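Local coordinates for acetate CoA-transferase subunit beta (Escherichia coli DH5[alpha], PDB 5DBN), which catalyses the transfer of coenzyme A between acyl-CoA thioesters and short-chain carboxylates, activating short-chain fatty acids through a covalent enzyme-CoA intermediate, at residues A172-I177 against A201-A206. Sequence-based numbering, arbitrary orientation.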
loop_
_atom_site.group_PDB
_atom_site.type_symbol
_atom_site.label_atom_id
_atom_site.label_comp_id
_atom_site.label_asym_id
_atom_site.label_seq_id
_atom_site.Cartn_x
_atom_site.Cartn_y
_atom_site.Cartn_z
ATOM N N ALA B 172 -20.868 29.848 19.688
ATOM C CA ALA B 172 -21.075 30.188 18.281
ATOM C C ALA B 172 -20.582 29.120 17.303
ATOM O O ALA B 172 -19.844 28.208 17.675
ATOM C CB ALA B 172 -20.396 31.510 17.972
ATOM N N VAL B 173 -20.999 29.258 16.045
ATOM C CA VAL B 173 -20.498 28.427 14.954
ATOM C C VAL B 173 -19.830 29.294 13.892
ATOM O O VAL B 173 -20.444 30.217 13.357
ATOM C CB VAL B 173 -21.629 27.602 14.295
ATOM C CG1 VAL B 173 -21.083 26.737 13.170
ATOM C CG2 VAL B 173 -22.335 26.737 15.329
ATOM N N PHE B 174 -18.563 28.997 13.610
ATOM C CA PHE B 174 -17.807 29.678 12.562
ATOM C C PHE B 174 -17.580 28.753 11.371
ATOM O O PHE B 174 -17.427 27.543 11.541
ATOM C CB PHE B 174 -16.450 30.159 13.084
ATOM C CG PHE B 174 -16.535 31.166 14.197
ATOM C CD1 PHE B 174 -16.703 32.514 13.920
ATOM C CD2 PHE B 174 -16.419 30.770 15.519
ATOM C CE1 PHE B 174 -16.765 33.442 14.940
ATOM C CE2 PHE B 174 -16.482 31.694 16.542
ATOM C CZ PHE B 174 -16.657 33.030 16.253
ATOM N N ARG B 175 -17.558 29.324 10.169
ATOM C CA ARG B 175 -17.202 28.568 8.968
ATOM C C ARG B 175 -16.104 29.288 8.184
ATOM O O ARG B 175 -16.110 30.515 8.074
ATOM C CB ARG B 175 -18.422 28.351 8.072
ATOM C CG ARG B 175 -19.495 27.466 8.678
ATOM C CD ARG B 175 -20.576 27.149 7.661
ATOM N NE ARG B 175 -21.709 26.442 8.256
ATOM C CZ ARG B 175 -21.760 25.128 8.463
ATOM N NH1 ARG B 175 -20.735 24.352 8.138
ATOM N NH2 ARG B 175 -22.843 24.588 9.008
ATOM N N PHE B 176 -15.163 28.515 7.648
ATOM C CA PHE B 176 -14.105 29.056 6.797
ATOM C C PHE B 176 -14.423 28.794 5.329
ATOM O O PHE B 176 -14.395 27.650 4.873
ATOM C CB PHE B 176 -12.745 28.451 7.156
ATOM C CG PHE B 176 -12.265 28.807 8.536
ATOM C CD1 PHE B 176 -11.518 29.953 8.747
ATOM C CD2 PHE B 176 -12.551 27.992 9.616
ATOM C CE1 PHE B 176 -11.071 30.285 10.011
ATOM C CE2 PHE B 176 -12.107 28.318 10.885
ATOM C CZ PHE B 176 -11.364 29.466 11.082
ATOM N N ILE B 177 -14.719 29.866 4.599
ATOM C CA ILE B 177 -15.146 29.768 3.208
ATOM C C ILE B 177 -14.284 30.659 2.321
ATOM O O ILE B 177 -14.278 31.881 2.473
ATOM C CB ILE B 177 -16.627 30.170 3.048
ATOM C CG1 ILE B 177 -17.484 29.440 4.089
ATOM C CG2 ILE B 177 -17.102 29.887 1.623
ATOM C CD1 ILE B 177 -18.958 29.782 4.042
ATOM N N ALA B 201 -9.811 36.476 16.851
ATOM C CA ALA B 201 -9.817 36.295 15.405
ATOM C C ALA B 201 -10.699 37.335 14.722
ATOM O O ALA B 201 -11.750 37.709 15.243
ATOM C CB ALA B 201 -10.289 34.897 15.054
ATOM N N ARG B 202 -10.259 37.805 13.559
ATOM C CA ARG B 202 -11.067 38.694 12.732
ATOM C C ARG B 202 -12.048 37.871 11.905
ATOM O O ARG B 202 -11.649 36.921 11.228
ATOM C CB ARG B 202 -10.195 39.538 11.802
ATOM C CG ARG B 202 -9.077 40.311 12.477
ATOM C CD ARG B 202 -8.271 41.069 11.431
ATOM N NE ARG B 202 -7.083 41.716 11.980
ATOM C CZ ARG B 202 -5.911 41.114 12.158
ATOM N NH1 ARG B 202 -5.755 39.834 11.841
ATOM N NH2 ARG B 202 -4.889 41.794 12.658
ATOM N N PHE B 203 -13.328 38.223 11.967
ATOM C CA PHE B 203 -14.347 37.497 11.219
ATOM C C PHE B 203 -15.490 38.413 10.797
ATOM O O PHE B 203 -15.797 39.394 11.476
ATOM C CB PHE B 203 -14.895 36.330 12.046
ATOM C CG PHE B 203 -15.575 36.752 13.317
ATOM C CD1 PHE B 203 -16.914 37.105 13.319
ATOM C CD2 PHE B 203 -14.877 36.787 14.513
ATOM C CE1 PHE B 203 -17.542 37.491 14.485
ATOM C CE2 PHE B 203 -15.500 37.171 15.685
ATOM C CZ PHE B 203 -16.835 37.523 15.671
ATOM N N GLU B 204 -16.109 38.083 9.669
ATOM C CA GLU B 204 -17.287 38.795 9.198
ATOM C C GLU B 204 -18.536 38.048 9.642
ATOM O O GLU B 204 -18.535 36.820 9.732
ATOM C CB GLU B 204 -17.266 38.952 7.676
ATOM C CG GLU B 204 -16.122 39.817 7.164
ATOM C CD GLU B 204 -16.200 40.073 5.670
ATOM O OE1 GLU B 204 -17.010 40.931 5.255
ATOM O OE2 GLU B 204 -15.458 39.411 4.913
ATOM N N VAL B 205 -19.593 38.799 9.930
ATOM C CA VAL B 205 -20.849 38.220 10.382
ATOM C C VAL B 205 -21.796 38.062 9.199
ATOM O O VAL B 205 -21.938 38.974 8.383
ATOM C CB VAL B 205 -21.515 39.093 11.469
ATOM C CG1 VAL B 205 -22.780 38.428 11.996
ATOM C CG2 VAL B 205 -20.542 39.360 12.610
ATOM N N ALA B 206 -22.432 36.898 9.104
ATOM C CA ALA B 206 -23.407 36.642 8.050
ATOM C C ALA B 206 -24.588 37.597 8.176
ATOM O O ALA B 206 -25.101 37.819 9.273
ATOM C CB ALA B 206 -23.881 35.204 8.104
#
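At the edge of the main mixed beta-sheet formed by the last strands of the chain, an edge-to-face aromatic pair joins Phe174, on strand 172-177, to Phe203, just ahead of the short outermost strand 204-205. The two strands are not neighbours in the sheet: strand 180-186 runs between them, and the side chains meet across it, with CA atoms of Phe174 and Phe203 8.7 Å apart. The Phe174 ring presents its edge, and CE1 is the atom that touches. Phe174 CE1 stands 3.7 Å above the plane of the Phe203 ring, over its centre, and lies nearly equally far from all six carbons, with Phe203 CD2 3.9 Å from it. The planes meet at 68° and the centroids are 5.1 Å apart, a T-shaped stack. Phe203 reaches this place with CG lodged between its backbone N and carbonyl carbon (chi1 62°), whereas Phe174 has CG turned away from its carbonyl carbon (chi1 -62°). Leu183 of the intervening strand touches both rings, while Val195 and Arg196 of helix 192-197 contact Phe174 and Phe203, respectively. An alanine in place of Phe203 would remove the aromatic face and is likely to leave the Phe174 edge without its stacking mate, opening a gap beside Leu183. The arrangement is that of a small, largely apolar cluster between a beta-sheet and a covering helix, here at the C-terminal margin of the alpha/beta CoA-transferase fold.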